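PDB 3HN2: 2-dehydropantoate 2-reductase, which probably catalyses the NADPH-dependent reduction of ketopantoate (2-dehydropantoate) to pantoate in the pathway to pantothenate. Local coordinates for residues Asp71-Gly76 with Thr97-Leu102; Lys78-Ser83 with Gly266-Ile271; Leu196-Gln201 with Pro257-Asp262. One frame throughout, in Å; residues are numbered along the deposited sequence.

Overall arrangement
Contact 1 is core. It pairs two neighbouring parallel strands of the nucleotide-binding-type domain through backbone bonds and aliphatic side chains. Contact 3 is also largely buried, but it lies in the helical C-terminal part and rests on close helix packing. Contact 2 is partly exposed and more polar, with a carboxylate as its chief acceptor. It joins the two parts of the chain: its segment 78-83 follows the first strand of contact 1, and 266-271 follows the second helix of contact 3. Contacts 2 and 3 touch through the salt bridge of Arg267 and Asp262 and through Leu269. The centres of contacts 1 and 3 are about 28 Å apart.

Contact 1 of 3, residues Asp71-Gly76 with Thr97-Leu102; sequences DLVLVG and TQILTL
Strands 72-75 and 98-101 are parallel neighbours in the Rossmann-type sheet. They are the two strands of a beta-alpha-beta unit whose helix is 85-89. Leu100 is the middle of one face. Its CG lies anti to the backbone N (chi1 175°), and its side chain runs beside that of Leu74, pointing the same way. The two meet at Leu74 CD1 and Leu100 CD2, 3.7 Å apart. Leu72 crosses Leu100 obliquely and lays its CD1 3.8 Å from Leu100 CB. Leu102 also crosses Leu74 obliquely, with Leu102 CD1 3.8 Å from Leu74 CD2. Each methyl of Leu74 therefore has its own leucine partner. On the other face Ile99 plays the central part. Its CG1 branch lies beside Val73, with 3.8 Å between Ile99 CG1 and Val73 CG1. Its CG2 branch lies beside Val75, with 3.8 Å between Ile99 CG2 and Val75 CG2. The two branches thus serve two different valines.

Five backbone hydrogen bonds fix the register. On the first strand Val73 and Val75 turn their N and O toward 98-101. Leu72 and Leu74 bond instead to Arg4 and strand 5-8 on the other flank. Ile122 of strand 121-129 touches Gln98 and Leu100, and helix 108-115 packs on Thr101. Thr97 OG1 bonds to Met70 O and Glu94 N at the strand entrance. The shortest of the five bonds runs from Val75 N to Leu100 O, 2.7 Å, with the donor N lying nearly on the C=O axis.

Contact 2 of 3, residues Lys78-Ser83 with Gly266-Ile271; sequences KTFANS and GRPLEI
Glu270 OE1 takes two bonds from one residue. Thr79 N reaches it at 3.0 Å from above the carboxylate plane, with an N-H...O angle of 164°. Thr79 OG1 donates to the same Glu270 OE1 at 2.7 Å, and this bond uses the anti lone pair of that carboxylate oxygen. The threonine hydroxyl sits between its own backbone N and carbonyl carbon (chi1 50°), so hydroxyl and amide can reach one oxygen. Glu270 OE2 faces Lys78 NZ in a long salt bridge of 3.9 Å.

Beside this, the Phe80 ring is held on both faces. Pro268 CG lies over one face, 3.9 Å from the centroid of the Phe80 ring, a CH-pi contact. Lys78 CB lies against the opposite face; both atoms are offset toward the rim. Phe80 CE1 also comes within 3.3 Å of Pro268 O.

Further out, Glu270 is the N-cap residue of helix 271-284 and the centre of an inverse gamma turn. Arg267 forms salt bridges with Asp262 and Glu265. Lys78 NZ has a second, weak ion pair with Asp262. The segments come from the Rossmann-type part and the C-terminal helical part, so this is an interdomain contact. Two donors on OE1 and a lysine near OE2 would probably favour the charged form of Glu270, with the hold on Thr79 stronger than that on Lys78.

Contact 3 of 3, residues Leu196-Gln201 with Pro257-Asp262; sequences LCALLQ and PSMEID
Glu260 reaches across to helix 196-200 with its chain fully extended. Its CG is anti to the backbone N (chi1 -180°), and chi2 is also near 180°. Glu260 CB lies 4.0 Å from Ala198 CA. Glu260 CG passes alongside the Cys197 carbonyl, 3.6 Å from Cys197 O. Glu260 CD comes to 3.5 Å from the same Cys197 O. At the tip the two oxygens part. Glu260 OE1 rests 3.4 Å from Cys197 CB, while Glu260 OE2 lies 3.2 Å from Gln201 C, where the first helix has just ended. None of these approaches is a hydrogen bond.

Gln201 is the first residue past that helix and has a positive phi. Both helices belong to the helical C-terminal domain of the ketopantoate reductase family. Segments 196-200 and 258-262 run nearly parallel, at 23°, with their axes only 7.7 Å apart. The small Ala198 sits at this close point, its CA 3.9 Å from Glu260 CA. An alanine at Glu260 would remove the chain beyond CB and would probably loosen the packing along the Cys197 carbonyl and at the Gln201 turn.

Met259 bends at chi3 so that its CE meets the CB of Ala198. The Pro257 ring, at the N-cap position, sets CG against Cys197 SG at 3.8 Å. Val204 of helix 204-207 touches both Cys197 and Pro257. Arg263, one turn on, bonds to the carbonyl oxygens of Ala198 and Leu199 through NE and NH2.

Contact 1 of 3, residues Asp71-Gly76 with Thr97-Leu102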
ATOM      1  N   ASP A  71      12.190  30.755 -13.045  1.00 61.56           N
ATOM      2  CA  ASP A  71      11.068  30.346 -13.893  1.00 61.61           C
ATOM      3  C   ASP A  71      10.002  29.637 -13.064  1.00 57.47           C
ATOM      4  O   ASP A  71       8.802  29.841 -13.259  1.00 53.74           O
ATOM      5  CB  ASP A  71      11.539  29.421 -15.021  1.00 65.16           C
ATOM      6  CG  ASP A  71      12.320  30.153 -16.097  1.00 72.92           C
ATOM      7  OD1 ASP A  71      11.942  31.292 -16.458  1.00 84.70           O
ATOM      8  OD2 ASP A  71      13.311  29.577 -16.594  1.00 73.93           O
ATOM      9  N   LEU A  72      10.463  28.802 -12.139  1.00 54.67           N
ATOM     10  CA  LEU A  72       9.597  28.013 -11.282  1.00 50.62           C
ATOM     11  C   LEU A  72      10.138  28.003  -9.861  1.00 51.23           C
ATOM     12  O   LEU A  72      11.337  27.810  -9.650  1.00 47.57           O
ATOM     13  CB  LEU A  72       9.503  26.577 -11.812  1.00 50.86           C
ATOM     14  CG  LEU A  72       8.769  25.521 -10.976  1.00 49.65           C
ATOM     15  CD1 LEU A  72       7.274  25.791 -10.933  1.00 48.33           C
ATOM     16  CD2 LEU A  72       9.038  24.139 -11.526  1.00 54.13           C
ATOM     17  N   VAL A  73       9.260  28.224  -8.884  1.00 47.10           N
ATOM     18  CA  VAL A  73       9.635  27.981  -7.495  1.00 46.31           C
ATOM     19  C   VAL A  73       8.777  26.885  -6.855  1.00 41.24           C
ATOM     20  O   VAL A  73       7.561  27.026  -6.716  1.00 41.30           O
ATOM     21  CB  VAL A  73       9.736  29.293  -6.640  1.00 51.10           C
ATOM     22  CG1 VAL A  73       8.648  30.280  -6.991  1.00 39.47           C
ATOM     23  CG2 VAL A  73       9.741  28.982  -5.139  1.00 55.35           C
ATOM     24  N   LEU A  74       9.429  25.773  -6.523  1.00 44.10           N
ATOM     25  CA  LEU A  74       8.818  24.688  -5.755  1.00 33.78           C
ATOM     26  C   LEU A  74       8.806  25.047  -4.289  1.00 26.18           C
ATOM     27  O   LEU A  74       9.861  25.118  -3.661  1.00 31.76           O
ATOM     28  CB  LEU A  74       9.627  23.408  -5.905  1.00 40.13           C
ATOM     29  CG  LEU A  74       9.050  22.196  -6.618  1.00 46.28           C
ATOM     30  CD1 LEU A  74       9.185  22.366  -8.115  1.00 52.68           C
ATOM     31  CD2 LEU A  74       9.808  20.967  -6.148  1.00 47.48           C
ATOM     32  N   VAL A  75       7.616  25.279  -3.745  1.00 22.18           N
ATOM     33  CA  VAL A  75       7.460  25.495  -2.317  1.00 29.93           C
ATOM     34  C   VAL A  75       7.237  24.138  -1.618  1.00 42.29           C
ATOM     35  O   VAL A  75       6.266  23.431  -1.898  1.00 43.37           O
ATOM     36  CB  VAL A  75       6.314  26.477  -2.015  1.00 27.29           C
ATOM     37  CG1 VAL A  75       6.289  26.831  -0.543  1.00 35.04           C
ATOM     38  CG2 VAL A  75       6.465  27.752  -2.848  1.00 39.02           C
ATOM     39  N   GLY A  76       8.170  23.776  -0.739  1.00 40.48           N
ATOM     40  CA  GLY A  76       8.067  22.566   0.070  1.00 48.21           C
ATOM     41  C   GLY A  76       8.118  22.878   1.554  1.00 54.59           C
ATOM     42  O   GLY A  76       8.432  22.002   2.368  1.00 54.73           O
ATOM     43  N   THR A  97       7.269  34.041 -13.811  1.00 66.89           N
ATOM     44  CA  THR A  97       7.600  33.059 -12.781  1.00 64.79           C
ATOM     45  C   THR A  97       6.306  32.399 -12.331  1.00 65.10           C
ATOM     46  O   THR A  97       5.287  33.072 -12.159  1.00 66.23           O
ATOM     47  CB  THR A  97       8.280  33.713 -11.544  1.00 66.59           C
ATOM     48  OG1 THR A  97       9.380  34.524 -11.966  1.00 61.00           O
ATOM     49  CG2 THR A  97       8.784  32.661 -10.546  1.00 70.66           C
ATOM     50  N   GLN A  98       6.348  31.082 -12.173  1.00 63.58           N
ATOM     51  CA  GLN A  98       5.206  30.346 -11.660  1.00 60.85           C
ATOM     52  C   GLN A  98       5.548  29.581 -10.384  1.00 62.92           C
ATOM     53  O   GLN A  98       6.665  29.087 -10.219  1.00 65.67           O
ATOM     54  CB  GLN A  98       4.598  29.445 -12.735  1.00 59.50           C
ATOM     55  CG  GLN A  98       5.591  28.842 -13.706  1.00 66.02           C
ATOM     56  CD  GLN A  98       4.949  28.460 -15.023  1.00 68.08           C
ATOM     57  OE1 GLN A  98       3.818  27.970 -15.060  1.00 56.48           O
ATOM     58  NE2 GLN A  98       5.668  28.684 -16.118  1.00 80.84           N
ATOM     59  N   ILE A  99       4.580  29.511  -9.477  1.00 57.07           N
ATOM     60  CA  ILE A  99       4.816  29.011  -8.130  1.00 55.70           C
ATOM     61  C   ILE A  99       4.100  27.675  -7.906  1.00 54.31           C
ATOM     62  O   ILE A  99       2.878  27.577  -8.044  1.00 56.36           O
ATOM     63  CB  ILE A  99       4.404  30.067  -7.072  1.00 56.56           C
ATOM     64  CG1 ILE A  99       5.047  31.423  -7.399  1.00 59.87           C
ATOM     65  CG2 ILE A  99       4.807  29.616  -5.682  1.00 60.03           C
ATOM     66  CD1 ILE A  99       4.365  32.627  -6.788  1.00 53.40           C
ATOM     67  N   LEU A 100       4.877  26.648  -7.577  1.00 45.59           N
ATOM     68  CA  LEU A 100       4.347  25.301  -7.387  1.00 41.32           C
ATOM     69  C   LEU A 100       4.367  24.918  -5.916  1.00 38.92           C
ATOM     70  O   LEU A 100       5.433  24.806  -5.308  1.00 36.92           O
ATOM     71  CB  LEU A 100       5.134  24.288  -8.231  1.00 45.64           C
ATOM     72  CG  LEU A 100       4.897  22.771  -8.159  1.00 37.21           C
ATOM     73  CD1 LEU A 100       3.436  22.410  -8.255  1.00 33.37           C
ATOM     74  CD2 LEU A 100       5.654  22.097  -9.288  1.00 26.45           C
ATOM     75  N   THR A 101       3.181  24.726  -5.351  1.00 29.48           N
ATOM     76  CA  THR A 101       3.063  24.338  -3.953  1.00 31.94           C
ATOM     77  C   THR A 101       2.839  22.812  -3.796  1.00 35.06           C
ATOM     78  O   THR A 101       1.977  22.218  -4.456  1.00 29.78           O
ATOM     79  CB  THR A 101       2.017  25.222  -3.219  1.00 22.77           C
ATOM     80  OG1 THR A 101       2.281  25.229  -1.814  1.00 47.85           O
ATOM     81  CG2 THR A 101       0.595  24.779  -3.478  1.00 38.08           C
ATOM     82  N   LEU A 102       3.654  22.187  -2.950  1.00 38.57           N
ATOM     83  CA  LEU A 102       3.592  20.734  -2.729  1.00 46.48           C
ATOM     84  C   LEU A 102       3.337  20.379  -1.271  1.00 48.31           C
ATOM     85  O   LEU A 102       3.363  19.208  -0.887  1.00 48.42           O
ATOM     86  CB  LEU A 102       4.889  20.065  -3.184  1.00 47.06           C
ATOM     87  CG  LEU A 102       5.135  19.784  -4.663  1.00 50.53           C
ATOM     88  CD1 LEU A 102       6.568  19.348  -4.853  1.00 49.52           C
ATOM     89  CD2 LEU A 102       4.195  18.722  -5.181  1.00 39.55           C
TER

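Contact 2 of 3, residues Lys78-Ser83 with Gly266-Ile271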
ATOM      1  N   LYS A  78       7.100  23.768   5.422  1.00 61.56           N
ATOM      2  CA  LYS A  78       6.112  23.349   6.397  1.00 58.57           C
ATOM      3  C   LYS A  78       5.150  24.514   6.602  1.00 60.41           C
ATOM      4  O   LYS A  78       5.573  25.671   6.655  1.00 61.54           O
ATOM      5  CB  LYS A  78       6.779  22.921   7.700  1.00 50.27           C
ATOM      6  CG  LYS A  78       6.832  21.410   7.900  1.00 52.73           C
ATOM      7  CD  LYS A  78       7.784  20.718   6.931  1.00 61.56           C
ATOM      8  CE  LYS A  78       7.258  19.345   6.518  1.00 75.73           C
ATOM      9  NZ  LYS A  78       7.066  18.420   7.675  1.00 78.72           N
ATOM     10  N   THR A  79       3.860  24.199   6.704  1.00 62.27           N
ATOM     11  CA  THR A  79       2.788  25.199   6.595  1.00 60.20           C
ATOM     12  C   THR A  79       2.657  26.178   7.766  1.00 58.74           C
ATOM     13  O   THR A  79       1.925  27.160   7.669  1.00 62.20           O
ATOM     14  CB  THR A  79       1.423  24.536   6.323  1.00 60.25           C
ATOM     15  OG1 THR A  79       1.204  23.473   7.263  1.00 70.83           O
ATOM     16  CG2 THR A  79       1.377  23.977   4.909  1.00 64.25           C
ATOM     17  N   PHE A  80       3.367  25.919   8.861  1.00 59.94           N
ATOM     18  CA  PHE A  80       3.430  26.876   9.966  1.00 59.00           C
ATOM     19  C   PHE A  80       4.398  28.039   9.693  1.00 58.23           C
ATOM     20  O   PHE A  80       4.404  29.033  10.422  1.00 58.47           O
ATOM     21  CB  PHE A  80       3.734  26.190  11.306  1.00 53.51           C
ATOM     22  CG  PHE A  80       4.797  25.131  11.237  1.00 53.35           C
ATOM     23  CD1 PHE A  80       4.447  23.783  11.228  1.00 69.25           C
ATOM     24  CD2 PHE A  80       6.146  25.475  11.223  1.00 60.61           C
ATOM     25  CE1 PHE A  80       5.425  22.791  11.181  1.00 64.98           C
ATOM     26  CE2 PHE A  80       7.133  24.493  11.176  1.00 61.69           C
ATOM     27  CZ  PHE A  80       6.771  23.148  11.162  1.00 65.07           C
ATOM     28  N   ALA A  81       5.201  27.901   8.638  1.00 56.23           N
ATOM     29  CA  ALA A  81       6.093  28.958   8.171  1.00 50.81           C
ATOM     30  C   ALA A  81       5.476  29.768   7.028  1.00 49.71           C
ATOM     31  O   ALA A  81       6.183  30.488   6.326  1.00 52.74           O
ATOM     32  CB  ALA A  81       7.425  28.366   7.739  1.00 47.58           C
ATOM     33  N   ASN A  82       4.159  29.662   6.856  1.00 49.74           N
ATOM     34  CA  ASN A  82       3.455  30.326   5.754  1.00 53.92           C
ATOM     35  C   ASN A  82       3.369  31.853   5.870  1.00 61.42           C
ATOM     36  O   ASN A  82       3.090  32.535   4.885  1.00 64.51           O
ATOM     37  CB  ASN A  82       2.061  29.716   5.546  1.00 48.10           C
ATOM     38  CG  ASN A  82       2.081  28.472   4.653  1.00 55.68           C
ATOM     39  OD1 ASN A  82       3.141  27.983   4.252  1.00 56.67           O
ATOM     40  ND2 ASN A  82       0.897  27.963   4.330  1.00 34.66           N
ATOM     41  N   SER A  83       3.616  32.382   7.069  1.00 67.82           N
ATOM     42  CA  SER A  83       3.709  33.832   7.288  1.00 64.57           C
ATOM     43  C   SER A  83       4.968  34.396   6.638  1.00 64.58           C
ATOM     44  O   SER A  83       5.033  35.582   6.315  1.00 69.51           O
ATOM     45  CB  SER A  83       3.714  34.151   8.783  1.00 63.25           C
ATOM     46  OG  SER A  83       4.679  33.369   9.467  1.00 70.61           O
ATOM     47  N   GLY A 266       9.805  16.373  18.375  1.00 66.17           N
ATOM     48  CA  GLY A 266       9.377  17.522  19.163  1.00 63.20           C
ATOM     49  C   GLY A 266       9.291  18.830  18.398  1.00 65.65           C
ATOM     50  O   GLY A 266       9.278  19.903  19.001  1.00 65.44           O
ATOM     51  N   ARG A 267       9.239  18.750  17.070  1.00 68.18           N
ATOM     52  CA  ARG A 267       9.069  19.942  16.244  1.00 70.36           C
ATOM     53  C   ARG A 267       7.569  20.202  16.035  1.00 68.09           C
ATOM     54  O   ARG A 267       6.767  19.272  16.185  1.00 68.40           O
ATOM     55  CB  ARG A 267       9.851  19.818  14.924  1.00 75.22           C
ATOM     56  CG  ARG A 267       9.107  19.185  13.761  1.00 91.62           C
ATOM     57  CD  ARG A 267       9.564  19.767  12.419  1.00106.28           C
ATOM     58  NE  ARG A 267      11.012  19.682  12.224  1.00118.30           N
ATOM     59  CZ  ARG A 267      11.653  18.624  11.727  1.00124.35           C
ATOM     60  NH1 ARG A 267      12.972  18.657  11.593  1.00125.99           N
ATOM     61  NH2 ARG A 267      10.986  17.534  11.367  1.00124.06           N
ATOM     62  N   PRO A 268       7.180  21.463  15.723  1.00 65.04           N
ATOM     63  CA  PRO A 268       5.756  21.813  15.612  1.00 61.36           C
ATOM     64  C   PRO A 268       4.985  21.056  14.527  1.00 57.78           C
ATOM     65  O   PRO A 268       5.582  20.529  13.584  1.00 58.41           O
ATOM     66  CB  PRO A 268       5.781  23.317  15.303  1.00 63.46           C
ATOM     67  CG  PRO A 268       7.131  23.584  14.777  1.00 62.78           C
ATOM     68  CD  PRO A 268       8.036  22.642  15.488  1.00 63.57           C
ATOM     69  N   LEU A 269       3.665  21.012  14.678  1.00 53.83           N
ATOM     70  CA  LEU A 269       2.809  20.222  13.803  1.00 51.69           C
ATOM     71  C   LEU A 269       1.970  21.098  12.881  1.00 57.31           C
ATOM     72  O   LEU A 269       1.664  22.249  13.205  1.00 60.12           O
ATOM     73  CB  LEU A 269       1.910  19.300  14.628  1.00 49.07           C
ATOM     74  CG  LEU A 269       2.587  18.451  15.716  1.00 51.64           C
ATOM     75  CD1 LEU A 269       1.574  17.578  16.431  1.00 52.49           C
ATOM     76  CD2 LEU A 269       3.703  17.590  15.161  1.00 46.90           C
ATOM     77  N   GLU A 270       1.597  20.538  11.732  1.00 52.87           N
ATOM     78  CA  GLU A 270       0.815  21.251  10.729  1.00 41.53           C
ATOM     79  C   GLU A 270      -0.697  21.131  10.974  1.00 42.98           C
ATOM     80  O   GLU A 270      -1.451  20.793  10.056  1.00 50.46           O
ATOM     81  CB  GLU A 270       1.167  20.743   9.326  1.00 41.96           C
ATOM     82  CG  GLU A 270       2.661  20.668   9.000  1.00 50.46           C
ATOM     83  CD  GLU A 270       2.927  20.414   7.514  1.00 55.75           C
ATOM     84  OE1 GLU A 270       2.772  21.358   6.704  1.00 66.34           O
ATOM     85  OE2 GLU A 270       3.298  19.274   7.156  1.00 58.92           O
ATOM     86  N   ILE A 271      -1.134  21.412  12.205  1.00 38.06           N
ATOM     87  CA  ILE A 271      -2.549  21.312  12.588  1.00 29.75           C
ATOM     88  C   ILE A 271      -3.398  22.302  11.801  1.00 33.81           C
ATOM     89  O   ILE A 271      -4.471  21.945  11.311  1.00 38.13           O
ATOM     90  CB  ILE A 271      -2.770  21.570  14.109  1.00 30.79           C
ATOM     91  CG1 ILE A 271      -1.863  20.686  14.971  1.00 38.15           C
ATOM     92  CG2 ILE A 271      -4.257  21.419  14.499  1.00  8.74           C
ATOM     93  CD1 ILE A 271      -2.252  19.216  14.999  1.00 46.64           C
TER

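Contact 3 of 3, residues Leu196-Gln201 with Pro257-Asp262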
ATOM      1  N   LEU A 196      -4.421  10.477  14.194  1.00 38.44           N
ATOM      2  CA  LEU A 196      -4.456   9.424  15.226  1.00 35.99           C
ATOM      3  C   LEU A 196      -3.076   8.953  15.646  1.00 33.96           C
ATOM      4  O   LEU A 196      -2.786   8.862  16.833  1.00 40.41           O
ATOM      5  CB  LEU A 196      -5.278   8.224  14.743  1.00 37.51           C
ATOM      6  CG  LEU A 196      -6.768   8.060  15.078  1.00 46.24           C
ATOM      7  CD1 LEU A 196      -7.474   9.352  15.472  1.00 42.04           C
ATOM      8  CD2 LEU A 196      -7.486   7.380  13.922  1.00 40.49           C
ATOM      9  N   CYS A 197      -2.233   8.676  14.653  1.00 44.42           N
ATOM     10  CA  CYS A 197      -0.857   8.227  14.852  1.00 43.74           C
ATOM     11  C   CYS A 197      -0.002   9.175  15.679  1.00 44.48           C
ATOM     12  O   CYS A 197       0.770   8.731  16.521  1.00 46.92           O
ATOM     13  CB  CYS A 197      -0.178   7.997  13.504  1.00 44.19           C
ATOM     14  SG  CYS A 197      -1.026   6.804  12.478  1.00 59.76           S
ATOM     15  N   ALA A 198      -0.125  10.474  15.417  1.00 44.23           N
ATOM     16  CA  ALA A 198       0.621  11.480  16.161  1.00 44.16           C
ATOM     17  C   ALA A 198       0.120  11.572  17.603  1.00 47.08           C
ATOM     18  O   ALA A 198       0.913  11.689  18.541  1.00 56.25           O
ATOM     19  CB  ALA A 198       0.525  12.830  15.464  1.00 45.41           C
ATOM     20  N   LEU A 199      -1.200  11.492  17.764  1.00 36.69           N
ATOM     21  CA  LEU A 199      -1.853  11.547  19.074  1.00 31.93           C
ATOM     22  C   LEU A 199      -1.561  10.322  19.953  1.00 41.68           C
ATOM     23  O   LEU A 199      -1.178  10.465  21.108  1.00 47.98           O
ATOM     24  CB  LEU A 199      -3.357  11.691  18.871  1.00 11.88           C
ATOM     25  CG  LEU A 199      -4.289  11.590  20.061  1.00  2.52           C
ATOM     26  CD1 LEU A 199      -4.103  12.675  21.106  1.00  6.07           C
ATOM     27  CD2 LEU A 199      -5.727  11.505  19.557  1.00  2.00           C
ATOM     28  N   LEU A 200      -1.749   9.129  19.393  1.00 36.08           N
ATOM     29  CA  LEU A 200      -1.542   7.882  20.116  1.00 45.72           C
ATOM     30  C   LEU A 200      -0.074   7.477  20.162  1.00 46.20           C
ATOM     31  O   LEU A 200       0.301   6.600  20.939  1.00 50.53           O
ATOM     32  CB  LEU A 200      -2.363   6.753  19.474  1.00 44.85           C
ATOM     33  CG  LEU A 200      -3.882   6.753  19.676  1.00 49.73           C
ATOM     34  CD1 LEU A 200      -4.570   5.947  18.590  1.00 38.61           C
ATOM     35  CD2 LEU A 200      -4.265   6.233  21.060  1.00 40.47           C
ATOM     36  N   GLN A 201       0.748   8.152  19.351  1.00 46.58           N
ATOM     37  CA  GLN A 201       2.140   7.764  19.043  1.00 39.93           C
ATOM     38  C   GLN A 201       2.322   6.283  18.667  1.00 44.72           C
ATOM     39  O   GLN A 201       3.168   5.577  19.219  1.00 55.60           O
ATOM     40  CB  GLN A 201       3.183   8.285  20.060  1.00 28.40           C
ATOM     41  CG  GLN A 201       2.641   8.931  21.331  1.00 45.54           C
ATOM     42  CD  GLN A 201       3.587   9.945  21.932  1.00 58.93           C
ATOM     43  OE1 GLN A 201       4.152  10.786  21.226  1.00 64.69           O
ATOM     44  NE2 GLN A 201       3.756   9.884  23.248  1.00 70.64           N
ATOM     45  N   PRO A 257       3.538   8.141   9.880  1.00 51.27           N
ATOM     46  CA  PRO A 257       3.267   9.354   9.101  1.00 48.38           C
ATOM     47  C   PRO A 257       4.093  10.553   9.540  1.00 46.42           C
ATOM     48  O   PRO A 257       4.650  10.552  10.635  1.00 43.38           O
ATOM     49  CB  PRO A 257       1.787   9.631   9.389  1.00 46.58           C
ATOM     50  CG  PRO A 257       1.229   8.333   9.767  1.00 47.19           C
ATOM     51  CD  PRO A 257       2.314   7.638  10.523  1.00 52.20           C
ATOM     52  N   SER A 258       4.139  11.573   8.684  1.00 53.04           N
ATOM     53  CA  SER A 258       4.971  12.762   8.890  1.00 48.95           C
ATOM     54  C   SER A 258       4.735  13.466  10.220  1.00 50.28           C
ATOM     55  O   SER A 258       5.692  13.868  10.880  1.00 58.37           O
ATOM     56  CB  SER A 258       4.787  13.745   7.734  1.00 53.95           C
ATOM     57  OG  SER A 258       3.422  14.098   7.576  1.00 61.43           O
ATOM     58  N   MET A 259       3.465  13.586  10.613  1.00 50.89           N
ATOM     59  CA  MET A 259       3.070  14.262  11.852  1.00 51.91           C
ATOM     60  C   MET A 259       3.527  13.549  13.120  1.00 53.24           C
ATOM     61  O   MET A 259       3.873  14.202  14.108  1.00 57.34           O
ATOM     62  CB  MET A 259       1.556  14.455  11.903  1.00 57.62           C
ATOM     63  CG  MET A 259       1.063  15.809  11.418  1.00 63.68           C
ATOM     64  SD  MET A 259      -0.615  16.155  11.995  1.00 56.22           S
ATOM     65  CE  MET A 259      -0.351  16.097  13.742  1.00 37.21           C
ATOM     66  N   GLU A 260       3.513  12.216  13.090  1.00 52.11           N
ATOM     67  CA  GLU A 260       3.987  11.400  14.204  1.00 49.91           C
ATOM     68  C   GLU A 260       5.501  11.554  14.380  1.00 53.26           C
ATOM     69  O   GLU A 260       5.994  11.666  15.506  1.00 54.20           O
ATOM     70  CB  GLU A 260       3.608   9.928  13.989  1.00 48.99           C
ATOM     71  CG  GLU A 260       4.059   8.992  15.118  1.00 47.22           C
ATOM     72  CD  GLU A 260       3.632   7.544  14.932  1.00 55.41           C
ATOM     73  OE1 GLU A 260       3.064   7.197  13.873  1.00 46.28           O
ATOM     74  OE2 GLU A 260       3.878   6.744  15.861  1.00 66.46           O
ATOM     75  N   ILE A 261       6.220  11.567  13.258  1.00 56.81           N
ATOM     76  CA  ILE A 261       7.672  11.766  13.235  1.00 60.37           C
ATOM     77  C   ILE A 261       8.036  13.135  13.817  1.00 58.82           C
ATOM     78  O   ILE A 261       8.954  13.245  14.631  1.00 58.76           O
ATOM     79  CB  ILE A 261       8.254  11.600  11.792  1.00 61.72           C
ATOM     80  CG1 ILE A 261       7.959  10.200  11.224  1.00 53.67           C
ATOM     81  CG2 ILE A 261       9.760  11.908  11.746  1.00 65.97           C
ATOM     82  CD1 ILE A 261       8.509   9.029  12.044  1.00 60.75           C
ATOM     83  N   ASP A 262       7.284  14.158  13.417  1.00 59.24           N
ATOM     84  CA  ASP A 262       7.450  15.513  13.942  1.00 65.96           C
ATOM     85  C   ASP A 262       7.182  15.599  15.452  1.00 67.34           C
ATOM     86  O   ASP A 262       7.855  16.348  16.164  1.00 71.95           O
ATOM     87  CB  ASP A 262       6.544  16.490  13.188  1.00 66.89           C
ATOM     88  CG  ASP A 262       6.971  16.703  11.743  1.00 79.07           C
ATOM     89  OD1 ASP A 262       8.189  16.775  11.471  1.00 90.54           O
ATOM     90  OD2 ASP A 262       6.079  16.816  10.874  1.00 85.87           O
TER